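PDB 3FHD: ORF 37 from Human herpesvirus 8 type M, which cleaves DNA as an endonuclease and exonuclease, processing branched or non-linear viral DNA intermediates so that unit-length linear genomes can be packaged. Local coordinates for residues M132-H135 and Q136-H139. Sequence-based numbering, arbitrary orientation.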
ATOM      1  N   MET A 132     -24.292 -11.120   6.185  1.00 16.31           N
ATOM      2  CA  MET A 132     -23.526 -11.344   4.944  1.00 18.37           C
ATOM      3  C   MET A 132     -22.584 -12.537   5.068  1.00 17.99           C
ATOM      4  O   MET A 132     -22.086 -12.808   6.134  1.00 18.36           O
ATOM      5  CB  MET A 132     -22.681 -10.116   4.571  1.00 17.48           C
ATOM      6  CG  MET A 132     -23.456  -8.854   4.311  1.00 20.64           C
ATOM      7  SD  MET A 132     -22.332  -7.445   4.035  1.00 20.61           S
ATOM      8  CE  MET A 132     -21.745  -7.862   2.387  1.00 21.00           C
ATOM      9  N   ASN A 133     -22.355 -13.249   3.969  1.00 19.10           N
ATOM     10  CA  ASN A 133     -21.311 -14.266   3.932  1.00 20.50           C
ATOM     11  C   ASN A 133     -19.972 -13.643   3.459  1.00 21.01           C
ATOM     12  O   ASN A 133     -19.943 -12.461   3.076  1.00 20.61           O
ATOM     13  CB  ASN A 133     -21.741 -15.472   3.093  1.00 21.00           C
ATOM     14  CG  ASN A 133     -22.065 -15.121   1.647  1.00 21.25           C
ATOM     15  OD1 ASN A 133     -21.265 -14.525   0.942  1.00 21.46           O
ATOM     16  ND2 ASN A 133     -23.218 -15.564   1.180  1.00 24.10           N
ATOM     17  N   ALA A 134     -18.886 -14.425   3.515  1.00 21.01           N
ATOM     18  CA  ALA A 134     -17.537 -13.900   3.246  1.00 20.95           C
ATOM     19  C   ALA A 134     -17.394 -13.534   1.769  1.00 20.77           C
ATOM     20  O   ALA A 134     -16.646 -12.599   1.440  1.00 19.45           O
ATOM     21  CB  ALA A 134     -16.447 -14.935   3.678  1.00 21.36           C
ATOM     22  N   HIS A 135     -18.098 -14.254   0.888  1.00 20.66           N
ATOM     23  CA  HIS A 135     -18.087 -13.938  -0.555  1.00 21.30           C
ATOM     24  C   HIS A 135     -18.790 -12.614  -0.916  1.00 20.18           C
ATOM     25  O   HIS A 135     -18.301 -11.862  -1.780  1.00 18.65           O
ATOM     26  CB  HIS A 135     -18.547 -15.129  -1.406  1.00 23.42           C
ATOM     27  CG  HIS A 135     -17.777 -16.374  -1.100  1.00 29.22           C
ATOM     28  ND1 HIS A 135     -16.441 -16.516  -1.425  1.00 33.97           N
ATOM     29  CD2 HIS A 135     -18.119 -17.492  -0.415  1.00 33.22           C
ATOM     30  CE1 HIS A 135     -16.002 -17.681  -0.979  1.00 33.28           C
ATOM     31  NE2 HIS A 135     -17.001 -18.293  -0.365  1.00 36.48           N
ATOM     32  N   GLN A 136     -19.879 -12.310  -0.222  1.00 17.78           N
ATOM     33  CA  GLN A 136     -20.516 -10.982  -0.306  1.00 17.09           C
ATOM     34  C   GLN A 136     -19.626  -9.843   0.204  1.00 16.42           C
ATOM     35  O   GLN A 136     -19.586  -8.777  -0.404  1.00 16.20           O
ATOM     36  CB  GLN A 136     -21.862 -10.971   0.422  1.00 17.39           C
ATOM     37  CG  GLN A 136     -22.880 -11.874  -0.302  1.00 17.02           C
ATOM     38  CD  GLN A 136     -24.134 -12.156   0.498  1.00 19.63           C
ATOM     39  OE1 GLN A 136     -24.143 -12.101   1.740  1.00 19.13           O
ATOM     40  NE2 GLN A 136     -25.207 -12.467  -0.216  1.00 21.24           N
ATOM     41  N   ARG A 137     -18.928 -10.065   1.321  1.00 15.22           N
ATOM     42  CA  ARG A 137     -18.050  -9.037   1.846  1.00 15.28           C
ATOM     43  C   ARG A 137     -16.897  -8.824   0.855  1.00 14.97           C
ATOM     44  O   ARG A 137     -16.513  -7.690   0.547  1.00 15.45           O
ATOM     45  CB  ARG A 137     -17.540  -9.421   3.237  1.00 15.30           C
ATOM     46  CG  ARG A 137     -18.612  -9.333   4.333  1.00 16.00           C
ATOM     47  CD  ARG A 137     -17.999  -9.341   5.762  1.00 17.05           C
ATOM     48  NE  ARG A 137     -17.240 -10.566   6.029  1.00 19.13           N
ATOM     49  CZ  ARG A 137     -17.740 -11.735   6.406  1.00 24.19           C
ATOM     50  NH1 ARG A 137     -19.049 -11.906   6.589  1.00 22.98           N
ATOM     51  NH2 ARG A 137     -16.909 -12.754   6.606  1.00 26.16           N
ATOM     52  N   HIS A 138     -16.359  -9.926   0.356  1.00 14.81           N
ATOM     53  CA  HIS A 138     -15.323  -9.898  -0.680  1.00 15.70           C
ATOM     54  C   HIS A 138     -15.768  -9.102  -1.906  1.00 14.95           C
ATOM     55  O   HIS A 138     -15.008  -8.258  -2.452  1.00 12.95           O
ATOM     56  CB  HIS A 138     -14.954 -11.325  -1.101  1.00 15.59           C
ATOM     57  CG  HIS A 138     -13.880 -11.385  -2.149  1.00 18.92           C
ATOM     58  ND1 HIS A 138     -13.994 -12.148  -3.288  1.00 21.12           N
ATOM     59  CD2 HIS A 138     -12.679 -10.768  -2.231  1.00 21.79           C
ATOM     60  CE1 HIS A 138     -12.912 -11.995  -4.030  1.00 22.07           C
ATOM     61  NE2 HIS A 138     -12.100 -11.163  -3.410  1.00 20.66           N
ATOM     62  N   HIS A 139     -16.988  -9.371  -2.355  1.00 15.15           N
ATOM     63  CA  HIS A 139     -17.531  -8.641  -3.496  1.00 16.31           C
ATOM     64  C   HIS A 139     -17.632  -7.123  -3.233  1.00 15.95           C
ATOM     65  O   HIS A 139     -17.183  -6.337  -4.067  1.00 15.21           O
ATOM     66  CB  HIS A 139     -18.871  -9.216  -3.968  1.00 17.09           C
ATOM     67  CG  HIS A 139     -19.371  -8.557  -5.208  1.00 20.93           C
ATOM     68  ND1 HIS A 139     -19.022  -8.982  -6.469  1.00 27.07           N
ATOM     69  CD2 HIS A 139     -20.176  -7.483  -5.384  1.00 23.67           C
ATOM     70  CE1 HIS A 139     -19.617  -8.221  -7.371  1.00 26.73           C
ATOM     71  NE2 HIS A 139     -20.310  -7.294  -6.736  1.00 27.58           N
TER
HETATM   72  O   HOH W   1     -16.477 -13.047  -3.979  1.00 40.96           O
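Asn133 and Gln136 close a capping box at the start of helix 134-147. Asn133 is the N-cap residue. A chi1 of 60° sets its amide between the backbone N and the carbonyl carbon, from where OD1 reaches forward to accept from Gln136 N at 2.9 Å. In return, Asn133 N donates to Gln136 OE1 at 3.1 Å.

The Gln136 side chain can be followed outward. CB lies 3.6 Å from both Asn133 O and Asn133 OD1. CG passes closer to Asn133 OD1, at 3.3 Å. CD lies over the Asn133 amide, 3.6 Å from Asn133 ND2, and the two amide planes stack 23° apart. OE1 takes the Asn133 N-H, which comes in tilted 32° from the carbonyl plane, and also touches Met132 CA. The Met132 chain bends at chi3 and lays CE against the Gln136 backbone.

Arg137 also bends at chi3 and folds back toward Met132 and Ala134. Ala134 CA lies over one face of its guanidinium, toward the rim, and NH1 sits 3.2 Å from Met132 O. NE and NH2 are hydrogen-bonded to Pro233 O and Gln234 OE1. Met86 of helix 83-100 packs on both Met132 and Arg137.

Farther along, a water bridges His135 O and His138 ND1, meeting the His138 ring at its edge.

Two N-H groups at the helix start, those of Asn133 and Gln136, are thus satisfied by side-chain oxygens. The reciprocal bonds fix both amides and mark where the helix begins, while Arg137 ties its first turn to the 233-234 loop.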